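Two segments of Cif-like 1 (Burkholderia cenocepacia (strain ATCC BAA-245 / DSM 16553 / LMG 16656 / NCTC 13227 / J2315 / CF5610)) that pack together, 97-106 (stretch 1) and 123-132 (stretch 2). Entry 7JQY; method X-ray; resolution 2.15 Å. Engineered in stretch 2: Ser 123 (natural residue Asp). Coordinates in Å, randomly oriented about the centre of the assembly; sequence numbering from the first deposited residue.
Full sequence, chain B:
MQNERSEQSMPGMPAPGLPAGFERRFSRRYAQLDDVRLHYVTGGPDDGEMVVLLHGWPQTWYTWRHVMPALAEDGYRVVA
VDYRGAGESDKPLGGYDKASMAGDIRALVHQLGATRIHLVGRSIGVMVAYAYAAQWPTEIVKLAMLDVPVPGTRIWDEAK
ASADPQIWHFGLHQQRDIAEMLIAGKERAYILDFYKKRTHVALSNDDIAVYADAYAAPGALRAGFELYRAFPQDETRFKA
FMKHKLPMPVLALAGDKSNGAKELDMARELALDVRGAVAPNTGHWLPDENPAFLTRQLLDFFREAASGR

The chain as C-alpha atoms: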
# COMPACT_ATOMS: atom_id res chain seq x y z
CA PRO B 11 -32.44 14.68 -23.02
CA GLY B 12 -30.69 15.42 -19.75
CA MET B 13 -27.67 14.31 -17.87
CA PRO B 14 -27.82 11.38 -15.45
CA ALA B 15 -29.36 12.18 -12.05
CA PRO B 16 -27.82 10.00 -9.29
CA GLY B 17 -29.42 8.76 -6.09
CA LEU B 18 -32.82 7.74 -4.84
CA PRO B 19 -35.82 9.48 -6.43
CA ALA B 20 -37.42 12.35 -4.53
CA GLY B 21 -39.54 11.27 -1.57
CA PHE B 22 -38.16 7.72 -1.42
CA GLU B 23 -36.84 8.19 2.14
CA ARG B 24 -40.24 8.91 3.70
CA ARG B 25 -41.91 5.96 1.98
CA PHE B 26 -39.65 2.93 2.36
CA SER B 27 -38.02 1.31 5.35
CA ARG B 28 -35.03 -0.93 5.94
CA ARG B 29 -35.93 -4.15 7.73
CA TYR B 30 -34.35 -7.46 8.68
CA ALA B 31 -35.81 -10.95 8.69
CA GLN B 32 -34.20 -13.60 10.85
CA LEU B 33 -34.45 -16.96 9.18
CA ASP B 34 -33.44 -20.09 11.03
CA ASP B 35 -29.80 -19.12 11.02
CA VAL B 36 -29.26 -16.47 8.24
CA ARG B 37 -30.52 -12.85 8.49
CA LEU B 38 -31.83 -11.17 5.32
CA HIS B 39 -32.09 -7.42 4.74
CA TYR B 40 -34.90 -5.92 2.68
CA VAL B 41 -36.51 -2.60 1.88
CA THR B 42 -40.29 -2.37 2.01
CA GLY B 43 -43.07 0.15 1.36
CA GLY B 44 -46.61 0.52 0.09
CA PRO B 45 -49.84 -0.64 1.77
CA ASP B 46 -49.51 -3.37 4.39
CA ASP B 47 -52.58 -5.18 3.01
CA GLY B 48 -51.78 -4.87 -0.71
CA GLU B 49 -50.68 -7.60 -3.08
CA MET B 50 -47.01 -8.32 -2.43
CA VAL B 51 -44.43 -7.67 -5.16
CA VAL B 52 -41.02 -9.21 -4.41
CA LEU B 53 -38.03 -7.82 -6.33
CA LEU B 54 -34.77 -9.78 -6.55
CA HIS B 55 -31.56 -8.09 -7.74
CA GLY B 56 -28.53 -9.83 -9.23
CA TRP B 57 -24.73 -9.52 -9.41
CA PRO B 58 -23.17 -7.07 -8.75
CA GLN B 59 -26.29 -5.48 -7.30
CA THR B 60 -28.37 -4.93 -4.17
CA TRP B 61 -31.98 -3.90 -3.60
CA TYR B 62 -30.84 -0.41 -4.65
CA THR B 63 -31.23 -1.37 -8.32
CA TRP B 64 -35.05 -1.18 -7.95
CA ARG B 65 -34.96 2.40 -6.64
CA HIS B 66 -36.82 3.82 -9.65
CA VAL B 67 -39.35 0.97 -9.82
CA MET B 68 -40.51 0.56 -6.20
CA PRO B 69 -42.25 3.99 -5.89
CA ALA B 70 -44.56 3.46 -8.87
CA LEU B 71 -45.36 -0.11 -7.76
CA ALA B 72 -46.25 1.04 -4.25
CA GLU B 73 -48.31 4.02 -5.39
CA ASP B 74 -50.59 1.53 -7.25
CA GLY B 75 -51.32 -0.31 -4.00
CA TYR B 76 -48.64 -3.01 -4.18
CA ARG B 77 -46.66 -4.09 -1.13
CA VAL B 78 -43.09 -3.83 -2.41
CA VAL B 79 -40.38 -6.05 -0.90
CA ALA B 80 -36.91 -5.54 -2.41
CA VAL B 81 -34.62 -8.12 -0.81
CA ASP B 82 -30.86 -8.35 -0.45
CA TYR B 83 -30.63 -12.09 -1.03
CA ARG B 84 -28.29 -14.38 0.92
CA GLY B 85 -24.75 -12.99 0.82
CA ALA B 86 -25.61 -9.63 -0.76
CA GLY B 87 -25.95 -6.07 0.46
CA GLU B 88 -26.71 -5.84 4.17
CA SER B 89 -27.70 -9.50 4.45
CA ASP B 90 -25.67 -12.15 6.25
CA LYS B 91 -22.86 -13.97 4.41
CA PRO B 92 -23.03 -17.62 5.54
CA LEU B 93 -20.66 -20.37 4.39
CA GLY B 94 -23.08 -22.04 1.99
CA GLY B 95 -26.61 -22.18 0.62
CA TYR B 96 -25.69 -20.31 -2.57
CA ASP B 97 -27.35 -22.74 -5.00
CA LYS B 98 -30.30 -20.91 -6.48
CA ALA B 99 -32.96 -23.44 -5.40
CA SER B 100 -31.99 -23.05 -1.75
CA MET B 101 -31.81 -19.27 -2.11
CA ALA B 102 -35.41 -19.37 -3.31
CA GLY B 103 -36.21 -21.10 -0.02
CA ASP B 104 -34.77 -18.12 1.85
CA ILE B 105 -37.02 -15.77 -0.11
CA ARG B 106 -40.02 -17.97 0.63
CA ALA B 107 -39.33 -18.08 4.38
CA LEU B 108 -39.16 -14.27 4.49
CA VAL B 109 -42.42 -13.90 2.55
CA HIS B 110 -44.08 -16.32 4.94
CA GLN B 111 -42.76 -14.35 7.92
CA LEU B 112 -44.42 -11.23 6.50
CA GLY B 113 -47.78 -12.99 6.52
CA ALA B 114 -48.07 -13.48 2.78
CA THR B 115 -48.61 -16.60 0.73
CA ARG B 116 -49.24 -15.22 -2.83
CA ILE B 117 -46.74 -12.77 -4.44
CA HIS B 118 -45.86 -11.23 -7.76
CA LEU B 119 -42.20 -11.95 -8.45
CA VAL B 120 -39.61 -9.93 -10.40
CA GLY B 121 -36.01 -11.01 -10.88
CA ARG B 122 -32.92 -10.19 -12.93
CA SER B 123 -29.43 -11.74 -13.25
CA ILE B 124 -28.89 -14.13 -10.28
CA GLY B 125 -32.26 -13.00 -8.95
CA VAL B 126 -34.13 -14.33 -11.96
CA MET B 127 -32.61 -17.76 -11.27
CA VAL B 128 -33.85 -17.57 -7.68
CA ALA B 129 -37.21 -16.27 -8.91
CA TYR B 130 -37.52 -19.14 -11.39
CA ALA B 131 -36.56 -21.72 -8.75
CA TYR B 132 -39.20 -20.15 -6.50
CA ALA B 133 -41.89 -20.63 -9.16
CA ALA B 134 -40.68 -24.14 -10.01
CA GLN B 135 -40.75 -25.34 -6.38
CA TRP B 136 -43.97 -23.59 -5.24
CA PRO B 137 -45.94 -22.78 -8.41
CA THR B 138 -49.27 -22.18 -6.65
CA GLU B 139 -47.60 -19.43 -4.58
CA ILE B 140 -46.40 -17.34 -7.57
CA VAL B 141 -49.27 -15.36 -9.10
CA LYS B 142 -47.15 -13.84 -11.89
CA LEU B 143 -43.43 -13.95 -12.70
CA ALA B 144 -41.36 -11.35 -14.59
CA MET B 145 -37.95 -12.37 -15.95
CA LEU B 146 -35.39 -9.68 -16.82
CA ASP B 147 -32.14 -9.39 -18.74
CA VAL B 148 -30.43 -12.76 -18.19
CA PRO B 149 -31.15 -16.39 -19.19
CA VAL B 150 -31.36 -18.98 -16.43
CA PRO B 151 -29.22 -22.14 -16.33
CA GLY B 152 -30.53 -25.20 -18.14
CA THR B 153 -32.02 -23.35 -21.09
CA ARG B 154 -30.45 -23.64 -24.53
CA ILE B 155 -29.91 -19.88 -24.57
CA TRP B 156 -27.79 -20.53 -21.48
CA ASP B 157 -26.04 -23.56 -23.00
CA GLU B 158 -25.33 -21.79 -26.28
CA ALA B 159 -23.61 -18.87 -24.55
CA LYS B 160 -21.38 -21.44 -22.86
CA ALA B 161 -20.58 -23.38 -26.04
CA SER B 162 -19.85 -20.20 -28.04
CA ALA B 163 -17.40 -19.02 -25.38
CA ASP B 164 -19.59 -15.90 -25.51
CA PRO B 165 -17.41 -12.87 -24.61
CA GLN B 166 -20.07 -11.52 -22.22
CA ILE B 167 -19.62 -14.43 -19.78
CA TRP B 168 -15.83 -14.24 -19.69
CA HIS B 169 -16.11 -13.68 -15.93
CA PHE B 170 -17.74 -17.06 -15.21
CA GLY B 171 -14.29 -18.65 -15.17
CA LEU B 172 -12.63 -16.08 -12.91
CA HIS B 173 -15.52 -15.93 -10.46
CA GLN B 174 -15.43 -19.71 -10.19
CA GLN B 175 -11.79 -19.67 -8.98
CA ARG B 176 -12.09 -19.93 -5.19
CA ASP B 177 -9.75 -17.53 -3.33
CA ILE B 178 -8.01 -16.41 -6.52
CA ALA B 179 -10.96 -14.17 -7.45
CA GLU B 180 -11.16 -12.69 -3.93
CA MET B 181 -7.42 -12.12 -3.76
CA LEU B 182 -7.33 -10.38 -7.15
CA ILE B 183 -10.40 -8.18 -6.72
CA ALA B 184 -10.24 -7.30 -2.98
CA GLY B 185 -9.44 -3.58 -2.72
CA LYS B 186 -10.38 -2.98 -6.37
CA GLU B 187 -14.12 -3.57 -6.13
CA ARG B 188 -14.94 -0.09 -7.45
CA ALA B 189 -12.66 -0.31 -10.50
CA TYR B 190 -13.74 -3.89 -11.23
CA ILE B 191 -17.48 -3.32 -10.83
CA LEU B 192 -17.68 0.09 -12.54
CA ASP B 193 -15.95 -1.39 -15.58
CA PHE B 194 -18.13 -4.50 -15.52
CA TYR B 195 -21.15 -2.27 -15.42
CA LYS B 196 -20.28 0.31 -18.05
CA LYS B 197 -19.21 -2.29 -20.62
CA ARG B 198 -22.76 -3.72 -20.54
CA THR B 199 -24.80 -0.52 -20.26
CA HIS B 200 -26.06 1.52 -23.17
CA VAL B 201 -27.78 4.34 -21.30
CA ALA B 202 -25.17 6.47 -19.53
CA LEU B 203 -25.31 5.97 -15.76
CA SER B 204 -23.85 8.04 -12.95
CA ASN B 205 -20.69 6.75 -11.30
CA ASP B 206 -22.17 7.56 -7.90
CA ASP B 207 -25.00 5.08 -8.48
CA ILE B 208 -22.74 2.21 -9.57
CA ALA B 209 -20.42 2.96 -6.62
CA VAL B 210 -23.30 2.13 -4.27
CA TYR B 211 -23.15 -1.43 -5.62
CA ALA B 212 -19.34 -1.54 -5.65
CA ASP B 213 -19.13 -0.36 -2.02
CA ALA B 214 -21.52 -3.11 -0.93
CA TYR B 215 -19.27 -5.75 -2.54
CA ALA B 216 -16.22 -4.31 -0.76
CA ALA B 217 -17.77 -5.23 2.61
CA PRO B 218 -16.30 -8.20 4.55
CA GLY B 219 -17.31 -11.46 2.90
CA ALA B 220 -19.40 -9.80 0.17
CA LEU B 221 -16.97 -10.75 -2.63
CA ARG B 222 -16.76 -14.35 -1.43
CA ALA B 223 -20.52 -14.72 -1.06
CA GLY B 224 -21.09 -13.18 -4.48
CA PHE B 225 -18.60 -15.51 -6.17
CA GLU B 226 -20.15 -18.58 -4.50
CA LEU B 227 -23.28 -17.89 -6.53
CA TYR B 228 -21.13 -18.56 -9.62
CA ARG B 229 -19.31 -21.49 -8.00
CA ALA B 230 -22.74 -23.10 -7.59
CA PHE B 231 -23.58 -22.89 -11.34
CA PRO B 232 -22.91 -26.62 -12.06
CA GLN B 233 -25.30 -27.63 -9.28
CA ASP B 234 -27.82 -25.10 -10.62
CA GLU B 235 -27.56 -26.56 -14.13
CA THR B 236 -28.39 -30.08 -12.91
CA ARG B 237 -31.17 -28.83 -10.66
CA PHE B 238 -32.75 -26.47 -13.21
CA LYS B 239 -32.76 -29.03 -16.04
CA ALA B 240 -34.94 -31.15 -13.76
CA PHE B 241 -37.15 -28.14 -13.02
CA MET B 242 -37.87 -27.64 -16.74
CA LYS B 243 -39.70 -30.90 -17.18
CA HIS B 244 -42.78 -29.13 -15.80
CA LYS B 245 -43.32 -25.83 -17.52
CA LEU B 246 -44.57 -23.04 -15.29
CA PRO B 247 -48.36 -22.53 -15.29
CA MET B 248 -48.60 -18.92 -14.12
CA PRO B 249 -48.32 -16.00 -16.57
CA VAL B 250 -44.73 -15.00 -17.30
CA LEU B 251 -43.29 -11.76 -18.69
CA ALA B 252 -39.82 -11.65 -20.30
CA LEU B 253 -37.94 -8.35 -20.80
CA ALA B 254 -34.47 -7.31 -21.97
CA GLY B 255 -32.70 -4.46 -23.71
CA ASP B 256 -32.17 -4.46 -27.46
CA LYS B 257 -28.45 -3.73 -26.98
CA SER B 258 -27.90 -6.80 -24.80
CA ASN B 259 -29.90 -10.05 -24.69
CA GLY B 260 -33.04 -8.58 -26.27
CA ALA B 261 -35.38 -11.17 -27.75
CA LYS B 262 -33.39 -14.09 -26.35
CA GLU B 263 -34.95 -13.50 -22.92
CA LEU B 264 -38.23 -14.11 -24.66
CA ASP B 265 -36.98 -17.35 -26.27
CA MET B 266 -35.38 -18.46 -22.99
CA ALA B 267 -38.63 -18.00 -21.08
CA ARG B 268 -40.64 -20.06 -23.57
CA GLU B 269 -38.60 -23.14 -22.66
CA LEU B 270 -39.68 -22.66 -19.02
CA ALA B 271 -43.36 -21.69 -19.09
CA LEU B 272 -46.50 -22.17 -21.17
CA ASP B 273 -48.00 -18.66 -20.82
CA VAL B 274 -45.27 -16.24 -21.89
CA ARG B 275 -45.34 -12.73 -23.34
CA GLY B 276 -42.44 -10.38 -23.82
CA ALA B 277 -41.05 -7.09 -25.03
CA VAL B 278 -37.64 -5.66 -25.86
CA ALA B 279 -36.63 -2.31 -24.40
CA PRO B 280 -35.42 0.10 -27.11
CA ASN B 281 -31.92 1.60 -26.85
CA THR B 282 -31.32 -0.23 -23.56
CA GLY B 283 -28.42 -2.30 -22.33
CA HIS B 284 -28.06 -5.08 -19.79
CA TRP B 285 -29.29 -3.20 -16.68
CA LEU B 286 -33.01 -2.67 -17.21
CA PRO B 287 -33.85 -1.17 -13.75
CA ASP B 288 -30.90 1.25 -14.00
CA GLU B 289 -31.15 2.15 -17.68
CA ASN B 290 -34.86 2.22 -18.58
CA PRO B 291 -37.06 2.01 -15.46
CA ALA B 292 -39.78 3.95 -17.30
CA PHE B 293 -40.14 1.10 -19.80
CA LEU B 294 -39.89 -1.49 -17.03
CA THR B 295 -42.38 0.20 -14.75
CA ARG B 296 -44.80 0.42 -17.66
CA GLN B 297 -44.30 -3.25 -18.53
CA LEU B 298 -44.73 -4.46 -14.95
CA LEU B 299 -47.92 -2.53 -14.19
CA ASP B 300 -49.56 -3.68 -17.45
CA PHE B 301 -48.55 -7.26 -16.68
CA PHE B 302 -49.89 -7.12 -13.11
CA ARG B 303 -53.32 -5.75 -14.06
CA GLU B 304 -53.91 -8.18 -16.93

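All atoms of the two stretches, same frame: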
# COMPACT_ATOMS: atom_id res chain seq x y z
N ASP B 97 -26.59 -22.20 -3.87
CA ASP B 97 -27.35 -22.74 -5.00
C ASP B 97 -28.69 -22.03 -5.08
O ASP B 97 -29.29 -21.69 -4.06
CB ASP B 97 -27.56 -24.24 -4.85
CG ASP B 97 -28.29 -24.59 -3.57
OD1 ASP B 97 -27.66 -24.56 -2.50
OD2 ASP B 97 -29.51 -24.86 -3.64
N LYS B 98 -29.16 -21.81 -6.31
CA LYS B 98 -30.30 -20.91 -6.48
C LYS B 98 -31.59 -21.50 -5.91
O LYS B 98 -32.45 -20.75 -5.43
CB LYS B 98 -30.47 -20.57 -7.96
CG LYS B 98 -29.20 -20.01 -8.60
CD LYS B 98 -28.56 -18.96 -7.69
CE LYS B 98 -27.09 -18.73 -8.02
NZ LYS B 98 -26.20 -19.89 -7.73
N ALA B 99 -31.75 -22.83 -5.96
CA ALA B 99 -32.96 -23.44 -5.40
C ALA B 99 -33.06 -23.17 -3.90
O ALA B 99 -34.14 -22.86 -3.38
CB ALA B 99 -32.99 -24.94 -5.69
N SER B 100 -31.95 -23.32 -3.18
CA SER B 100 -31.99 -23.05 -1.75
C SER B 100 -32.18 -21.57 -1.46
O SER B 100 -32.87 -21.21 -0.50
CB SER B 100 -30.70 -23.55 -1.10
OG SER B 100 -30.71 -24.96 -1.02
N MET B 101 -31.61 -20.70 -2.29
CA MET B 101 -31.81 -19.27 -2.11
C MET B 101 -33.26 -18.88 -2.31
O MET B 101 -33.75 -17.94 -1.68
CB MET B 101 -30.91 -18.49 -3.07
CG MET B 101 -29.46 -18.63 -2.72
SD MET B 101 -28.40 -17.68 -3.81
CE MET B 101 -29.09 -16.04 -3.63
N ALA B 102 -33.97 -19.58 -3.20
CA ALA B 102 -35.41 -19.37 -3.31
C ALA B 102 -36.11 -19.71 -2.01
O ALA B 102 -37.08 -19.05 -1.64
CB ALA B 102 -35.98 -20.17 -4.48
N GLY B 103 -35.64 -20.75 -1.31
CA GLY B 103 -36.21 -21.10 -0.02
C GLY B 103 -36.07 -19.99 1.01
O GLY B 103 -36.97 -19.75 1.81
N ASP B 104 -34.93 -19.29 0.99
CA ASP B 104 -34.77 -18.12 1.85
C ASP B 104 -35.83 -17.07 1.54
O ASP B 104 -36.46 -16.52 2.45
CB ASP B 104 -33.38 -17.51 1.66
CG ASP B 104 -32.27 -18.47 2.04
OD1 ASP B 104 -31.18 -18.35 1.43
OD2 ASP B 104 -32.48 -19.30 2.94
N ILE B 105 -36.05 -16.79 0.26
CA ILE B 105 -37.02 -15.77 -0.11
C ILE B 105 -38.41 -16.19 0.33
O ILE B 105 -39.22 -15.37 0.79
CB ILE B 105 -36.96 -15.49 -1.62
CG1 ILE B 105 -35.53 -15.11 -2.01
CG2 ILE B 105 -37.96 -14.40 -1.98
CD1 ILE B 105 -34.96 -13.99 -1.14
N ARG B 106 -38.71 -17.49 0.22
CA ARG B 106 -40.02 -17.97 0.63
C ARG B 106 -40.22 -17.85 2.14
O ARG B 106 -41.30 -17.45 2.60
CB ARG B 106 -40.21 -19.42 0.17
CG ARG B 106 -41.56 -19.98 0.51
CD ARG B 106 -41.76 -21.30 -0.18
NE ARG B 106 -43.07 -21.87 0.09
CZ ARG B 106 -43.26 -22.93 0.86
NH1 ARG B 106 -42.24 -23.48 1.50
NH2 ARG B 106 -44.49 -23.40 1.05
N SER B 123 -30.75 -11.12 -13.49
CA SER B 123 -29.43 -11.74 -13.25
C SER B 123 -29.59 -12.93 -12.30
O SER B 123 -30.50 -13.75 -12.52
CB SER B 123 -28.49 -10.64 -12.74
OG SER B 123 -27.30 -11.18 -12.20
N ILE B 124 -28.79 -13.03 -11.23
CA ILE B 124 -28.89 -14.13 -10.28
C ILE B 124 -30.30 -14.19 -9.70
O ILE B 124 -30.83 -15.27 -9.42
CB ILE B 124 -27.82 -13.96 -9.19
CG1 ILE B 124 -26.42 -13.91 -9.81
CG2 ILE B 124 -27.91 -15.06 -8.15
CD1 ILE B 124 -25.97 -15.22 -10.37
N GLY B 125 -30.93 -13.03 -9.53
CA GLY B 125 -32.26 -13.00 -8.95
C GLY B 125 -33.31 -13.66 -9.81
O GLY B 125 -34.31 -14.17 -9.29
N VAL B 126 -33.14 -13.65 -11.13
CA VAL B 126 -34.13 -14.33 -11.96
C VAL B 126 -33.96 -15.84 -11.87
O VAL B 126 -34.94 -16.58 -12.04
CB VAL B 126 -34.06 -13.81 -13.41
CG1 VAL B 126 -32.99 -14.52 -14.23
CG2 VAL B 126 -35.43 -13.93 -14.04
N MET B 127 -32.77 -16.33 -11.52
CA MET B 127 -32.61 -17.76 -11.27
C MET B 127 -33.29 -18.16 -9.97
O MET B 127 -33.98 -19.18 -9.91
CB MET B 127 -31.12 -18.13 -11.23
CG MET B 127 -30.29 -17.51 -12.35
SD MET B 127 -28.52 -17.90 -12.26
CE MET B 127 -27.93 -16.96 -13.66
N VAL B 128 -33.11 -17.35 -8.92
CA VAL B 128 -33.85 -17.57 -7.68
C VAL B 128 -35.35 -17.47 -7.92
O VAL B 128 -36.13 -18.31 -7.46
CB VAL B 128 -33.38 -16.56 -6.62
CG1 VAL B 128 -34.00 -16.88 -5.26
CG2 VAL B 128 -31.86 -16.54 -6.53
N ALA B 129 -35.78 -16.44 -8.66
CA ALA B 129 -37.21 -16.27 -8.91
C ALA B 129 -37.78 -17.45 -9.68
O ALA B 129 -38.90 -17.91 -9.38
CB ALA B 129 -37.46 -14.97 -9.66
N TYR B 130 -37.04 -17.98 -10.66
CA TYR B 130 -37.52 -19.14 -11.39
C TYR B 130 -37.60 -20.36 -10.48
O TYR B 130 -38.60 -21.09 -10.49
CB TYR B 130 -36.62 -19.44 -12.59
CG TYR B 130 -36.92 -20.79 -13.20
CD1 TYR B 130 -38.10 -21.01 -13.91
CD2 TYR B 130 -36.05 -21.86 -13.04
CE1 TYR B 130 -38.39 -22.25 -14.46
CE2 TYR B 130 -36.33 -23.10 -13.58
CZ TYR B 130 -37.50 -23.29 -14.28
OH TYR B 130 -37.78 -24.52 -14.82
N ALA B 131 -36.56 -20.59 -9.68
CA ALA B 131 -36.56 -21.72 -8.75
C ALA B 131 -37.67 -21.59 -7.72
O ALA B 131 -38.21 -22.60 -7.26
CB ALA B 131 -35.20 -21.83 -8.05
N TYR B 132 -38.04 -20.36 -7.37
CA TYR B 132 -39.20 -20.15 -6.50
C TYR B 132 -40.47 -20.64 -7.19
O TYR B 132 -41.23 -21.42 -6.61
CB TYR B 132 -39.31 -18.66 -6.15
CG TYR B 132 -40.16 -18.31 -4.93
CD1 TYR B 132 -41.33 -19.02 -4.62
CD2 TYR B 132 -39.80 -17.26 -4.10
CE1 TYR B 132 -42.10 -18.69 -3.52
CE2 TYR B 132 -40.57 -16.92 -3.00
CZ TYR B 132 -41.71 -17.64 -2.71
OH TYR B 132 -42.46 -17.29 -1.61

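The two stretches meet as a pair of helices, 98-106 and 124-132, whose axes approach to 7.8 Å and whose N-to-C directions differ by 76°. The contact runs from Ile 124 to Tyr 132, and the 514 Å² buried, both sides summed, is supplied by packing alone: no hydrogen bond links the stretches.

Stretch 2 opens with Ser 123, an engineered residue that replaces Asp. It occupies the N-cap position, yet its side chain makes no capping bond, and its nearest side-chain atom, Ser 123 OG, is 8.6 Å from Lys 98 CE, so the side chain takes no part in the contact. Asp 97, at the equivalent position of stretch 1, behaves differently: its OD2 accepts from Ser 100 N at 2.9 Å, with an N-H...acceptor angle of 148°, and from Ser 100 OG, also 2.9 Å from Asp 97 OD2.

Contact begins at Ile 124, whose CA-to-CB bond points sideways. Its CG2 lies 3.8 Å from Lys 98 CE, an approach to the aliphatic part of the lysine rather than to its amino group, which is hydrogen-bonded to a residue just outside the stretches. Gly 125 and Val 126 make no contact. At Met 127 the CA-to-CB bond points toward stretch 1 but the end of the side chain leads away, so the near atom is CB, 3.8 Å from Lys 98 CG.

Val 128 is the centre of the packing. Its side chain, with chi1 in the t well, is a knob among Lys 98, Met 101, Ala 102 and Ile 105. The two methyl groups can be followed separately: CG1 lies 3.4 Å from Ala 102 N, 3.9 Å from Ala 102 CB and 4.0 Å from Ile 105 CG1, while CG2 lies 4.0 Å from Met 101 CE. The approach to a backbone nitrogen shows how closely the valine sits against the first helix; Ala 102 N already donates to Lys 98 O, at 2.9 Å. The CA atoms of Ala 102 and Val 128 are 5.0 Å apart.

Ala 129 points away and Tyr 130 stays out of range, so the helical repeat returns to the interface at Ala 131. Its CB lies 3.8 Å from Ala 99 CA, 3.9 Å from Lys 98 O and 4.0 Å from Ala 102 CB. These short side chains accompany a close backbone approach, with Ala 99 CA and Ala 131 CA 5.2 Å apart.

Tyr 132 extends the contact toward the end of stretch 1. Ala 102 CB packs 3.6 Å from Tyr 132 N and 4.0 Å from Tyr 132 CB. Although the tyrosine's CA-to-CB bond points sideways, the end of its side chain comes nearer: Ile 105 CG2 meets the ring edge, near its plane, at 3.8 Å from Tyr 132 CE2. Beyond it, Tyr 132 OH lies 3.4 Å from Arg 106 CA and 3.5 Å from Arg 106 CG. Both partners are carbons, so this is van der Waals packing; Arg 106 NE and NH2 are hydrogen-bonded elsewhere in the structure.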